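PDB 2R6H: NADH:ubiquinone oxidoreductase, Na translocating, F subunit from Porphyromonas gingivalis, which binds flavin-adenine dinucleotide through a fragment built, like the ferredoxin reductase family, from an FAD-binding and an NAD-binding domain. Local coordinates for residues 17-22 and 63-68; 54-59 and 75-80; 150-155 and 257-262; 157-162 and 184-189. One frame throughout, in Å; residues are numbered along the deposited sequence.

Interaction 1: 17-22 and 63-68; sequences NKNVST and DRFRGD. With SO4 (sulfate ion), chain G; SO4 (sulfate ion), chain E.
Phe65 sets CG anti to its carbonyl carbon (chi1 -61°), which carries the ring onto the backbone of 19-22, while Arg64, with CG in the crowded position between backbone N and carbonyl carbon (chi1 73°), extends from CG to NE along the other side of that ring. The phenyl group is thus sandwiched: Ser21 O lies 3.3 Å above one face of the Phe65 ring, toward its rim, and Arg64 CG sits over the centre of the opposite face. Farther out, the guanidinium of Arg64 turns a face to Phe65 CE2. Asn19 CB reaches Phe65 CD2 at 3.6 Å, and its amide ND2 donates to Ser21 O over 2.9 Å (165°), nearly along the C=O axis, bracing the bend. This bend joins strands 9-19 and 24-30 of the antiparallel FAD-domain barrel to the segment leading into helix 66-71. Thr22 crosses Asp68 at about a right angle, its CG2 4.0 Å from Asp68 CB, while Thr22 OG1 is hydrogen-bonded to Glu199. Two sulfate ions, probably from the crystallisation liquor, meet Arg64 at the guanidinium edge; Arg64 NH1 donates to O2 of the chain G sulfate at 2.8 Å and to O3 of the chain E sulfate.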
loop_
_atom_site.group_PDB
_atom_site.type_symbol
_atom_site.label_atom_id
_atom_site.label_comp_id
_atom_site.label_asym_id
_atom_site.label_seq_id
_atom_site.Cartn_x
_atom_site.Cartn_y
_atom_site.Cartn_z
ATOM N N ASN A 17 13.777 7.813 1.297
ATOM C CA ASN A 17 12.890 7.285 2.326
ATOM C C ASN A 17 12.172 8.391 3.092
ATOM O O ASN A 17 12.470 8.646 4.259
ATOM C CB ASN A 17 13.667 6.392 3.297
ATOM C CG ASN A 17 12.798 5.323 3.928
ATOM O OD1 ASN A 17 11.936 4.740 3.271
ATOM N ND2 ASN A 17 13.022 5.059 5.210
ATOM N N LYS A 18 11.222 9.043 2.429
ATOM C CA LYS A 18 10.427 10.089 3.061
ATOM C C LYS A 18 9.017 9.598 3.371
ATOM O O LYS A 18 8.461 8.777 2.640
ATOM C CB LYS A 18 10.367 11.329 2.168
ATOM C CG LYS A 18 11.406 12.387 2.505
ATOM C CD LYS A 18 11.799 13.188 1.276
ATOM C CE LYS A 18 10.759 14.249 0.953
ATOM N NZ LYS A 18 11.115 15.023 -0.269
ATOM N N ASN A 19 8.444 10.106 4.457
ATOM C CA ASN A 19 7.062 9.800 4.807
ATOM C C ASN A 19 6.079 10.260 3.736
ATOM O O ASN A 19 6.191 11.369 3.212
ATOM C CB ASN A 19 6.701 10.426 6.156
ATOM C CG ASN A 19 6.922 9.478 7.318
ATOM O OD1 ASN A 19 8.059 9.182 7.684
ATOM N ND2 ASN A 19 5.832 8.995 7.903
ATOM N N VAL A 20 5.118 9.402 3.414
ATOM C CA VAL A 20 4.138 9.704 2.388
ATOM C C VAL A 20 2.720 9.802 3.034
ATOM O O VAL A 20 1.796 10.425 2.500
ATOM C CB VAL A 20 4.282 8.682 1.238
ATOM C CG1 VAL A 20 3.301 7.521 1.381
ATOM C CG2 VAL A 20 4.154 9.367 -0.093
ATOM N N SER A 21 2.582 9.206 4.215
ATOM C CA SER A 21 1.443 9.445 5.092
ATOM C C SER A 21 2.006 9.348 6.482
ATOM O O SER A 21 3.219 9.373 6.649
ATOM C CB SER A 21 0.398 8.368 4.927
ATOM O OG SER A 21 0.898 7.172 5.479
ATOM N N THR A 22 1.154 9.194 7.487
ATOM C CA THR A 22 1.673 9.145 8.854
ATOM C C THR A 22 2.471 7.873 9.182
ATOM O O THR A 22 3.457 7.916 9.911
ATOM C CB THR A 22 0.584 9.326 9.894
ATOM O OG1 THR A 22 0.060 10.653 9.802
ATOM C CG2 THR A 22 1.177 9.131 11.277
ATOM N N ASP A 63 7.003 17.581 9.337
ATOM C CA ASP A 63 6.167 18.352 10.264
ATOM C C ASP A 63 4.723 17.869 10.362
ATOM O O ASP A 63 4.150 17.819 11.450
ATOM C CB ASP A 63 6.160 19.839 9.868
ATOM C CG ASP A 63 7.560 20.379 9.489
ATOM O OD1 ASP A 63 8.595 19.719 9.785
ATOM O OD2 ASP A 63 7.609 21.488 8.897
ATOM N N ARG A 64 4.142 17.524 9.221
ATOM C CA ARG A 64 2.719 17.222 9.140
ATOM C C ARG A 64 2.351 15.782 9.477
ATOM O O ARG A 64 1.174 15.454 9.581
ATOM C CB ARG A 64 2.194 17.573 7.756
ATOM C CG ARG A 64 2.615 16.630 6.657
ATOM C CD ARG A 64 2.323 17.263 5.312
ATOM N NE ARG A 64 2.333 16.326 4.182
ATOM C CZ ARG A 64 3.408 16.056 3.432
ATOM N NH1 ARG A 64 4.583 16.634 3.704
ATOM N NH2 ARG A 64 3.311 15.202 2.411
ATOM N N PHE A 65 3.348 14.922 9.636
ATOM C CA PHE A 65 3.081 13.543 10.004
ATOM C C PHE A 65 3.474 13.277 11.440
ATOM O O PHE A 65 3.033 12.304 12.050
ATOM C CB PHE A 65 3.820 12.575 9.082
ATOM C CG PHE A 65 3.417 12.700 7.654
ATOM C CD1 PHE A 65 2.105 12.495 7.281
ATOM C CD2 PHE A 65 4.341 13.043 6.682
ATOM C CE1 PHE A 65 1.718 12.619 5.965
ATOM C CE2 PHE A 65 3.954 13.174 5.357
ATOM C CZ PHE A 65 2.642 12.959 5.003
ATOM N N ARG A 66 4.311 14.132 11.997
ATOM C CA ARG A 66 4.853 13.771 13.288
ATOM C C ARG A 66 3.789 13.892 14.405
ATOM O O ARG A 66 3.912 13.273 15.463
ATOM C CB ARG A 66 6.219 14.445 13.546
ATOM C CG ARG A 66 6.245 15.636 14.492
ATOM C CD ARG A 66 7.697 15.983 14.813
ATOM N NE ARG A 66 8.433 16.088 13.565
ATOM C CZ ARG A 66 8.647 17.229 12.922
ATOM N NH1 ARG A 66 8.225 18.383 13.422
ATOM N NH2 ARG A 66 9.312 17.220 11.780
ATOM N N GLY A 67 2.706 14.616 14.120
ATOM C CA GLY A 67 1.642 14.861 15.086
ATOM C C GLY A 67 1.082 13.648 15.820
ATOM O O GLY A 67 0.926 13.681 17.043
ATOM N N ASP A 68 0.769 12.581 15.092
ATOM C CA ASP A 68 0.228 11.382 15.723
ATOM C C ASP A 68 1.272 10.619 16.532
ATOM O O ASP A 68 0.949 9.979 17.536
ATOM C CB ASP A 68 -0.407 10.467 14.684
ATOM C CG ASP A 68 -1.808 10.916 14.285
ATOM O OD1 ASP A 68 -2.193 12.067 14.630
ATOM O OD2 ASP A 68 -2.522 10.109 13.634
HETATM S S SO4 G . 5.315 19.610 5.889
HETATM O O1 SO4 G . 4.651 18.741 6.858
HETATM O O2 SO4 G . 5.926 18.774 4.854
HETATM O O3 SO4 G . 4.315 20.548 5.361
HETATM O O4 SO4 G . 6.389 20.349 6.539
HETATM S S SO4 E . 7.706 16.273 1.583
HETATM O O1 SO4 E . 8.003 15.045 0.855
HETATM O O2 SO4 E . 7.492 17.320 0.598
HETATM O O3 SO4 E . 6.485 16.112 2.368
HETATM O O4 SO4 E . 8.811 16.653 2.468
#

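Interaction 2: 54-59 and 75-80; sequences IRYADY and WSLTCK
Two antiparallel strands, 52-55 and 78-81, pair here as a two-stranded sheet, and the first runs on into a 3-10 segment at 56-58. Ile54 and Cys79 form a hydrogen-bonded pair, Ile54 N to Cys79 O at 2.9 Å with the reciprocal bond from Cys79 N, and Arg55 and Thr78 the adjacent non-hydrogen-bonded pair. Beyond it, Tyr56 N donates to Leu77 O over 3.0 Å. Tyr56 runs alongside Leu77: its CB lies 3.4 Å from Leu77 O, its CG and CD1 meet Leu77 CB, and its CE1 touches Leu77 CD1 at 3.7 Å. The result is a CH-pi contact, Leu77 CB being 3.7 Å from the centroid of the Tyr56 ring and 18° off its normal. Tyr59 CE2 covers the opposite face, and Tyr56 OH ends in a hydrogen bond with Ser130 OG, on helix 127-132. Trp75 brings its CE3 edge to Tyr56 O, near the plane of the indole. One water accepts from Ala57 N and donates to Leu77 O and, at 2.8 Å, to Trp75 O.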
loop_
_atom_site.group_PDB
_atom_site.type_symbol
_atom_site.label_atom_id
_atom_site.label_comp_id
_atom_site.label_asym_id
_atom_site.label_seq_id
_atom_site.Cartn_x
_atom_site.Cartn_y
_atom_site.Cartn_z
ATOM N N ILE A 54 17.445 -0.481 16.985
ATOM C CA ILE A 54 17.107 0.928 16.755
ATOM C C ILE A 54 16.038 1.647 17.565
ATOM O O ILE A 54 14.942 1.144 17.764
ATOM C CB ILE A 54 16.829 1.263 15.286
ATOM C CG1 ILE A 54 17.276 2.717 15.056
ATOM C CG2 ILE A 54 15.362 1.036 14.956
ATOM C CD1 ILE A 54 16.595 3.426 13.929
ATOM N N ARG A 55 16.367 2.862 17.999
ATOM C CA ARG A 55 15.422 3.747 18.670
ATOM C C ARG A 55 14.566 4.528 17.659
ATOM O O ARG A 55 15.091 5.117 16.713
ATOM C CB ARG A 55 16.178 4.728 19.567
ATOM C CG ARG A 55 17.051 4.075 20.627
ATOM C CD ARG A 55 17.679 5.104 21.558
ATOM N NE ARG A 55 19.106 5.298 21.306
ATOM C CZ ARG A 55 19.812 6.328 21.769
ATOM N NH1 ARG A 55 19.222 7.271 22.494
ATOM N NH2 ARG A 55 21.105 6.424 21.497
ATOM N N TYR A 56 13.254 4.546 17.872
ATOM C CA TYR A 56 12.329 5.292 17.018
ATOM C C TYR A 56 12.589 6.812 17.043
ATOM O O TYR A 56 12.095 7.547 16.193
ATOM C CB TYR A 56 10.886 5.017 17.435
ATOM C CG TYR A 56 10.262 3.804 16.786
ATOM C CD1 TYR A 56 8.917 3.786 16.471
ATOM C CD2 TYR A 56 11.021 2.676 16.493
ATOM C CE1 TYR A 56 8.341 2.672 15.887
ATOM C CE2 TYR A 56 10.459 1.561 15.902
ATOM C CZ TYR A 56 9.119 1.561 15.603
ATOM O OH TYR A 56 8.537 0.465 15.014
ATOM N N ALA A 57 13.346 7.283 18.026
ATOM C CA ALA A 57 13.609 8.708 18.133
ATOM C C ALA A 57 14.578 9.137 17.039
ATOM O O ALA A 57 14.883 10.321 16.889
ATOM C CB ALA A 57 14.165 9.041 19.500
ATOM N N ASP A 58 15.048 8.163 16.270
ATOM C CA ASP A 58 16.041 8.402 15.242
ATOM C C ASP A 58 15.393 8.579 13.888
ATOM O O ASP A 58 16.076 8.764 12.887
ATOM C CB ASP A 58 16.997 7.213 15.167
ATOM C CG ASP A 58 17.972 7.168 16.337
ATOM O OD1 ASP A 58 18.291 6.029 16.805
ATOM O OD2 ASP A 58 18.407 8.276 16.768
ATOM N N TYR A 59 14.074 8.499 13.844
ATOM C CA TYR A 59 13.377 8.459 12.569
ATOM C C TYR A 59 13.208 9.855 11.984
ATOM O O TYR A 59 13.127 10.826 12.716
ATOM C CB TYR A 59 12.018 7.805 12.739
ATOM C CG TYR A 59 12.037 6.303 12.880
ATOM C CD1 TYR A 59 13.087 5.548 12.385
ATOM C CD2 TYR A 59 10.966 5.640 13.467
ATOM C CE1 TYR A 59 13.081 4.159 12.494
ATOM C CE2 TYR A 59 10.946 4.264 13.586
ATOM C CZ TYR A 59 12.004 3.518 13.099
ATOM O OH TYR A 59 11.974 2.139 13.231
ATOM N N TRP A 75 7.721 7.799 19.619
ATOM C CA TRP A 75 9.135 8.121 19.640
ATOM C C TRP A 75 9.833 7.383 20.755
ATOM O O TRP A 75 11.066 7.368 20.817
ATOM C CB TRP A 75 9.337 9.589 19.896
ATOM C CG TRP A 75 8.649 10.456 18.944
ATOM C CD1 TRP A 75 7.574 11.252 19.196
ATOM C CD2 TRP A 75 8.990 10.661 17.572
ATOM N NE1 TRP A 75 7.223 11.934 18.064
ATOM C CE2 TRP A 75 8.082 11.586 17.047
ATOM C CE3 TRP A 75 9.981 10.149 16.733
ATOM C CZ2 TRP A 75 8.122 12.011 15.728
ATOM C CZ3 TRP A 75 10.025 10.574 15.427
ATOM C CH2 TRP A 75 9.105 11.491 14.936
ATOM N N SER A 76 9.052 6.787 21.654
ATOM C CA SER A 76 9.629 6.069 22.770
ATOM C C SER A 76 9.870 4.602 22.465
ATOM O O SER A 76 10.549 3.914 23.233
ATOM C CB SER A 76 8.765 6.226 23.997
ATOM O OG SER A 76 9.219 7.331 24.739
ATOM N N LEU A 77 9.335 4.119 21.345
ATOM C CA LEU A 77 9.557 2.731 20.939
ATOM C C LEU A 77 11.030 2.438 20.618
ATOM O O LEU A 77 11.771 3.333 20.214
ATOM C CB LEU A 77 8.673 2.399 19.740
ATOM C CG LEU A 77 7.199 2.268 20.136
ATOM C CD1 LEU A 77 6.298 2.339 18.921
ATOM C CD2 LEU A 77 6.955 0.977 20.919
ATOM N N THR A 78 11.460 1.197 20.841
ATOM C CA THR A 78 12.750 0.704 20.334
ATOM C C THR A 78 12.558 -0.703 19.778
ATOM O O THR A 78 11.578 -1.352 20.106
ATOM C CB THR A 78 13.850 0.677 21.409
ATOM O OG1 THR A 78 13.398 -0.079 22.529
ATOM C CG2 THR A 78 14.212 2.066 21.858
ATOM N N CYS A 79 13.473 -1.165 18.933
ATOM C CA CYS A 79 13.357 -2.502 18.342
ATOM C C CYS A 79 14.703 -3.205 18.134
ATOM O O CYS A 79 15.582 -2.689 17.450
ATOM C CB CYS A 79 12.584 -2.448 17.018
ATOM S SG CYS A 79 12.237 -4.077 16.285
ATOM N N LYS A 80 14.839 -4.390 18.723
ATOM C CA LYS A 80 16.040 -5.210 18.598
ATOM C C LYS A 80 15.759 -6.465 17.755
ATOM O O LYS A 80 14.861 -7.242 18.061
ATOM C CB LYS A 80 16.514 -5.617 19.993
ATOM C CG LYS A 80 17.849 -6.328 20.045
ATOM C CD LYS A 80 18.938 -5.432 20.625
ATOM C CE LYS A 80 20.340 -6.041 20.472
ATOM N NZ LYS A 80 20.569 -7.257 21.329
HETATM O O HOH W 1 13.066 5.463 20.736
#

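Interaction 3: 150-155 and 257-262; sequences FHIQDT and EYYMCG
Tyr259 OH is held by two hydrogen bonds: it accepts from Gln153 N at 3.0 Å, a fairly straight bond of 161°, and donates to Glu257 OE1 at 3.1 Å, arriving from above the carboxylate plane. Glu257 in turn is gripped at both oxygens, since Thr155 OG1 donates to the syn lone pair of OE2 at 2.8 Å and Arg186 makes a salt bridge to OE1. The glutamate chain bends at chi2 (148°) to place its carboxylate between the phenol and Thr155. Gln153 packs CG against Tyr259 OH, then bends at chi2 so that its NE2 returns to His151 O at 2.9 Å. At the other end of the contact Phe150 CE2 approaches the edge of the Tyr259 ring, 4.3 Å from CD1, while Phe285 stacks on that ring. Segment 150-155 belongs to the connection leaving barrel strand 140-147 for the Rossmann-like NAD-binding domain, and it runs roughly antiparallel to strand 256-261 of the central parallel sheet. With an arginine and two hydroxyl donors around it, Glu257 is probably ionised, and its charge would polarise the Tyr259 hydroxyl and strengthen it as the acceptor for Gln153 N.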
loop_
_atom_site.group_PDB
_atom_site.type_symbol
_atom_site.label_atom_id
_atom_site.label_comp_id
_atom_site.label_asym_id
_atom_site.label_seq_id
_atom_site.Cartn_x
_atom_site.Cartn_y
_atom_site.Cartn_z
ATOM N N PHE A 150 -0.034 -12.402 -7.972
ATOM C CA PHE A 150 -1.138 -11.450 -7.980
ATOM C C PHE A 150 -1.100 -10.570 -9.225
ATOM O O PHE A 150 -0.413 -9.548 -9.255
ATOM C CB PHE A 150 -1.104 -10.579 -6.721
ATOM C CG PHE A 150 -2.206 -9.561 -6.657
ATOM C CD1 PHE A 150 -1.915 -8.209 -6.576
ATOM C CD2 PHE A 150 -3.533 -9.955 -6.680
ATOM C CE1 PHE A 150 -2.926 -7.270 -6.518
ATOM C CE2 PHE A 150 -4.549 -9.020 -6.623
ATOM C CZ PHE A 150 -4.245 -7.676 -6.542
ATOM N N HIS A 151 -1.835 -10.905 -10.325
ATOM C CA HIS A 151 -1.678 -10.214 -11.604
ATOM C C HIS A 151 -3.011 -9.937 -12.307
ATOM O O HIS A 151 -3.992 -10.658 -12.112
ATOM C CB HIS A 151 -0.768 -11.018 -12.549
ATOM C CG HIS A 151 0.588 -11.339 -11.982
ATOM N ND1 HIS A 151 1.131 -12.603 -12.032
ATOM C CD2 HIS A 151 1.502 -10.554 -11.362
ATOM C CE1 HIS A 151 2.325 -12.585 -11.457
ATOM N NE2 HIS A 151 2.571 -11.359 -11.043
ATOM N N ILE A 152 -3.011 -8.912 -13.161
ATOM C CA ILE A 152 -4.176 -8.570 -13.967
ATOM C C ILE A 152 -4.618 -9.749 -14.826
ATOM O O ILE A 152 -3.789 -10.474 -15.376
ATOM C CB ILE A 152 -3.897 -7.359 -14.878
ATOM C CG1 ILE A 152 -3.230 -6.235 -14.082
ATOM C CG2 ILE A 152 -5.185 -6.870 -15.523
ATOM C CD1 ILE A 152 -2.551 -5.195 -14.946
ATOM N N GLN A 153 -5.930 -9.935 -14.938
ATOM C CA GLN A 153 -6.485 -10.963 -15.806
ATOM C C GLN A 153 -6.614 -10.458 -17.238
ATOM O O GLN A 153 -6.987 -9.308 -17.470
ATOM C CB GLN A 153 -7.846 -11.428 -15.286
ATOM C CG GLN A 153 -7.838 -11.838 -13.824
ATOM C CD GLN A 153 -6.941 -13.030 -13.559
ATOM O OE1 GLN A 153 -7.219 -14.143 -14.008
ATOM N NE2 GLN A 153 -5.857 -12.804 -12.825
ATOM N N ASP A 154 -6.304 -11.324 -18.195
ATOM C CA ASP A 154 -6.582 -11.043 -19.596
ATOM C C ASP A 154 -8.075 -11.149 -19.890
ATOM O O ASP A 154 -8.556 -12.182 -20.354
ATOM C CB ASP A 154 -5.790 -11.987 -20.501
ATOM C CG ASP A 154 -4.291 -11.850 -20.317
ATOM O OD1 ASP A 154 -3.857 -10.867 -19.678
ATOM O OD2 ASP A 154 -3.548 -12.723 -20.810
ATOM N N THR A 155 -8.800 -10.071 -19.611
ATOM C CA THR A 155 -10.208 -9.967 -19.979
ATOM C C THR A 155 -10.504 -8.595 -20.578
ATOM O O THR A 155 -9.647 -7.710 -20.580
ATOM C CB THR A 155 -11.122 -10.191 -18.760
ATOM O OG1 THR A 155 -10.487 -11.090 -17.842
ATOM C CG2 THR A 155 -12.458 -10.776 -19.193
ATOM N N GLU A 257 -14.330 -7.704 -12.258
ATOM C CA GLU A 257 -13.192 -8.274 -11.568
ATOM C C GLU A 257 -12.827 -7.294 -10.478
ATOM O O GLU A 257 -12.750 -6.092 -10.711
ATOM C CB GLU A 257 -12.019 -8.518 -12.526
ATOM C CG GLU A 257 -12.100 -9.861 -13.259
ATOM C CD GLU A 257 -11.496 -9.835 -14.660
ATOM O OE1 GLU A 257 -10.711 -8.894 -14.959
ATOM O OE2 GLU A 257 -11.817 -10.766 -15.451
ATOM N N TYR A 258 -12.644 -7.823 -9.276
ATOM C CA TYR A 258 -12.328 -7.026 -8.101
ATOM C C TYR A 258 -10.871 -7.229 -7.704
ATOM O O TYR A 258 -10.475 -8.320 -7.285
ATOM C CB TYR A 258 -13.245 -7.434 -6.950
ATOM C CG TYR A 258 -14.679 -7.098 -7.223
ATOM C CD1 TYR A 258 -15.500 -7.974 -7.902
ATOM C CD2 TYR A 258 -15.209 -5.884 -6.831
ATOM C CE1 TYR A 258 -16.807 -7.655 -8.176
ATOM C CE2 TYR A 258 -16.516 -5.561 -7.093
ATOM C CZ TYR A 258 -17.306 -6.447 -7.766
ATOM O OH TYR A 258 -18.608 -6.116 -8.027
ATOM N N TYR A 259 -10.057 -6.195 -7.840
ATOM C CA TYR A 259 -8.698 -6.299 -7.344
ATOM C C TYR A 259 -8.583 -5.489 -6.072
ATOM O O TYR A 259 -8.705 -4.277 -6.098
ATOM C CB TYR A 259 -7.695 -5.836 -8.405
ATOM C CG TYR A 259 -7.792 -6.622 -9.696
ATOM C CD1 TYR A 259 -6.974 -7.721 -9.933
ATOM C CD2 TYR A 259 -8.719 -6.280 -10.665
ATOM C CE1 TYR A 259 -7.081 -8.445 -11.110
ATOM C CE2 TYR A 259 -8.825 -6.996 -11.842
ATOM C CZ TYR A 259 -8.008 -8.073 -12.060
ATOM O OH TYR A 259 -8.136 -8.767 -13.234
HETATM N N MSE A 260 -8.384 -6.152 -4.945
HETATM C CA MSE A 260 -8.211 -5.408 -3.714
HETATM C C MSE A 260 -6.936 -5.778 -2.986
HETATM O O MSE A 260 -6.455 -6.896 -3.089
HETATM C CB MSE A 260 -9.414 -5.573 -2.793
HETATM C CG MSE A 260 -9.272 -6.645 -1.744
HETATM SE SE MSE A 260 -10.864 -6.710 -0.606
HETATM C CE MSE A 260 -11.095 -4.804 -0.332
ATOM N N CYS A 261 -6.383 -4.808 -2.271
ATOM C CA CYS A 261 -5.322 -5.066 -1.325
ATOM C C CYS A 261 -5.443 -4.100 -0.165
ATOM O O CYS A 261 -5.536 -2.892 -0.357
ATOM C CB CYS A 261 -3.953 -4.931 -1.967
ATOM S SG CYS A 261 -2.648 -5.549 -0.885
ATOM N N GLY A 262 -5.444 -4.646 1.041
ATOM C CA GLY A 262 -5.569 -3.847 2.242
ATOM C C GLY A 262 -5.689 -4.772 3.432
ATOM O O GLY A 262 -5.580 -5.994 3.285
#

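Interaction 4: 157-162 and 184-189; sequences AEMLYI and TGRKVS
Three backbone hydrogen bonds zip 157-162 to 184-189 in parallel: Met159 N to Lys187 O at 2.9 Å and almost linear (178°), Ser189 N to Met159 O at 3.0 Å, and Tyr161 N to Ser189 O, the last in the carbonyl plane. These neighbouring strands, 158-164 and 188-194, are the two arms of a beta-alpha-beta crossover through helix 168-181 in the Rossmann-like NAD-binding domain. Among the charged groups, Arg186 NH1 donates to Ala157 O over 2.8 Å, in the guanidinium plane. Glu158, fully extended, lies beside Lys187 and pairs its OE2 with Lys187 NZ at 3.0 Å; the hydroxyl of Tyr246 bonds to both atoms. Side-chain packing gathers around Met159, a selenomethionine, whose chain crosses Arg186 at about a right angle and puts CE over one face of the guanidinium, toward its rim. The same CE reaches Val188 CG2 at 3.7 Å, and Val188 CG1 touches Tyr161 CD1 at 3.9 Å. On the sheet face of Leu160, its CG meets Ser189 OG at 3.4 Å.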
loop_
_atom_site.group_PDB
_atom_site.type_symbol
_atom_site.label_atom_id
_atom_site.label_comp_id
_atom_site.label_asym_id
_atom_site.label_seq_id
_atom_site.Cartn_x
_atom_site.Cartn_y
_atom_site.Cartn_z
ATOM N N ALA A 157 -13.172 -7.383 -19.150
ATOM C CA ALA A 157 -14.093 -7.133 -18.032
ATOM C C ALA A 157 -13.909 -5.772 -17.360
ATOM O O ALA A 157 -12.834 -5.179 -17.428
ATOM C CB ALA A 157 -13.944 -8.231 -17.002
ATOM N N GLU A 158 -14.946 -5.274 -16.695
ATOM C CA GLU A 158 -14.765 -4.079 -15.882
ATOM C C GLU A 158 -13.869 -4.406 -14.701
ATOM O O GLU A 158 -13.962 -5.488 -14.137
ATOM C CB GLU A 158 -16.101 -3.536 -15.368
ATOM C CG GLU A 158 -15.945 -2.288 -14.505
ATOM C CD GLU A 158 -17.268 -1.735 -13.976
ATOM O OE1 GLU A 158 -18.351 -2.169 -14.452
ATOM O OE2 GLU A 158 -17.209 -0.851 -13.082
HETATM N N MSE A 159 -13.003 -3.473 -14.329
HETATM C CA MSE A 159 -12.195 -3.644 -13.141
HETATM C C MSE A 159 -12.617 -2.652 -12.064
HETATM O O MSE A 159 -12.883 -1.479 -12.345
HETATM C CB MSE A 159 -10.720 -3.446 -13.462
HETATM C CG MSE A 159 -10.288 -3.983 -14.817
HETATM SE SE MSE A 159 -8.333 -4.163 -15.006
HETATM C CE MSE A 159 -8.122 -3.433 -16.820
ATOM N N LEU A 160 -12.682 -3.142 -10.831
ATOM C CA LEU A 160 -12.892 -2.295 -9.666
ATOM C C LEU A 160 -11.792 -2.555 -8.646
ATOM O O LEU A 160 -11.714 -3.647 -8.084
ATOM C CB LEU A 160 -14.252 -2.580 -9.038
ATOM C CG LEU A 160 -14.870 -1.485 -8.165
ATOM C CD1 LEU A 160 -16.380 -1.681 -8.054
ATOM C CD2 LEU A 160 -14.220 -1.461 -6.791
ATOM N N TYR A 161 -10.938 -1.556 -8.422
ATOM C CA TYR A 161 -9.844 -1.660 -7.457
ATOM C C TYR A 161 -10.251 -1.123 -6.093
ATOM O O TYR A 161 -10.848 -0.054 -5.991
ATOM C CB TYR A 161 -8.615 -0.905 -7.964
ATOM C CG TYR A 161 -7.831 -1.666 -8.998
ATOM C CD1 TYR A 161 -8.180 -1.620 -10.340
ATOM C CD2 TYR A 161 -6.743 -2.444 -8.630
ATOM C CE1 TYR A 161 -7.464 -2.328 -11.278
ATOM C CE2 TYR A 161 -6.020 -3.154 -9.561
ATOM C CZ TYR A 161 -6.382 -3.093 -10.883
ATOM O OH TYR A 161 -5.650 -3.807 -11.805
ATOM N N ILE A 162 -9.934 -1.868 -5.046
ATOM C CA ILE A 162 -10.272 -1.465 -3.689
ATOM C C ILE A 162 -9.006 -1.464 -2.853
ATOM O O ILE A 162 -8.513 -2.525 -2.489
ATOM C CB ILE A 162 -11.228 -2.477 -3.016
ATOM C CG1 ILE A 162 -12.470 -2.728 -3.866
ATOM C CG2 ILE A 162 -11.615 -1.996 -1.630
ATOM C CD1 ILE A 162 -13.439 -3.679 -3.228
ATOM N N THR A 184 -4.890 1.114 -21.811
ATOM C CA THR A 184 -6.037 0.226 -21.968
ATOM C C THR A 184 -7.346 0.928 -22.237
ATOM O O THR A 184 -7.517 2.116 -21.951
ATOM C CB THR A 184 -6.259 -0.654 -20.735
ATOM O OG1 THR A 184 -7.426 -1.462 -20.946
ATOM C CG2 THR A 184 -6.443 0.204 -19.485
ATOM N N GLY A 185 -8.281 0.165 -22.778
ATOM C CA GLY A 185 -9.595 0.692 -23.080
ATOM C C GLY A 185 -10.618 0.071 -22.161
ATOM O O GLY A 185 -11.819 0.314 -22.291
ATOM N N ARG A 186 -10.137 -0.751 -21.239
ATOM C CA ARG A 186 -10.994 -1.317 -20.219
ATOM C C ARG A 186 -11.545 -0.214 -19.311
ATOM O O ARG A 186 -10.934 0.851 -19.183
ATOM C CB ARG A 186 -10.204 -2.321 -19.395
ATOM C CG ARG A 186 -9.968 -3.611 -20.109
ATOM C CD ARG A 186 -10.375 -4.742 -19.201
ATOM N NE ARG A 186 -9.251 -5.536 -18.743
ATOM C CZ ARG A 186 -9.296 -6.351 -17.698
ATOM N NH1 ARG A 186 -10.407 -6.460 -16.970
ATOM N NH2 ARG A 186 -8.216 -7.044 -17.371
ATOM N N LYS A 187 -12.699 -0.465 -18.695
ATOM C CA LYS A 187 -13.253 0.445 -17.705
ATOM C C LYS A 187 -12.729 0.086 -16.316
ATOM O O LYS A 187 -12.791 -1.069 -15.889
ATOM C CB LYS A 187 -14.773 0.414 -17.738
ATOM C CG LYS A 187 -15.417 1.261 -16.663
ATOM C CD LYS A 187 -16.641 1.987 -17.211
ATOM C CE LYS A 187 -17.566 2.422 -16.092
ATOM N NZ LYS A 187 -17.799 1.303 -15.145
ATOM N N VAL A 188 -12.195 1.081 -15.621
ATOM C CA VAL A 188 -11.409 0.824 -14.422
ATOM C C VAL A 188 -11.671 1.877 -13.358
ATOM O O VAL A 188 -11.417 3.054 -13.580
ATOM C CB VAL A 188 -9.877 0.835 -14.732
ATOM C CG1 VAL A 188 -9.087 0.564 -13.470
ATOM C CG2 VAL A 188 -9.511 -0.181 -15.806
ATOM N N SER A 189 -12.171 1.464 -12.204
ATOM C CA SER A 189 -12.274 2.383 -11.082
ATOM C C SER A 189 -11.357 1.927 -9.946
ATOM O O SER A 189 -11.144 0.727 -9.742
ATOM C CB SER A 189 -13.722 2.498 -10.594
ATOM O OG SER A 189 -14.224 1.256 -10.116
#

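How the interactions relate
The four contacts fall into two pairs on opposite sides of the chain's centre. Interactions 1 and 2 have centres about 15 Å apart and meet where Arg66 packs on Trp75; their segments alternate along the chain, with helix 66-71 between strands 52-55 and 78-81. Both close before interactions 3 and 4 open, so the FAD-binding side comes first and the NAD-binding domain after it. Interactions 3 and 4, about 9 Å apart between centres, share the parallel sheet, where strands 158-164 and 256-261 are neighbours, and interaction 4 is nested inside the loop that interaction 3 closes. Between the pairs, contact centres lie about 30 to 41 Å apart. Segment 150-155, following barrel strand 140-147, carries the chain from one domain to the other.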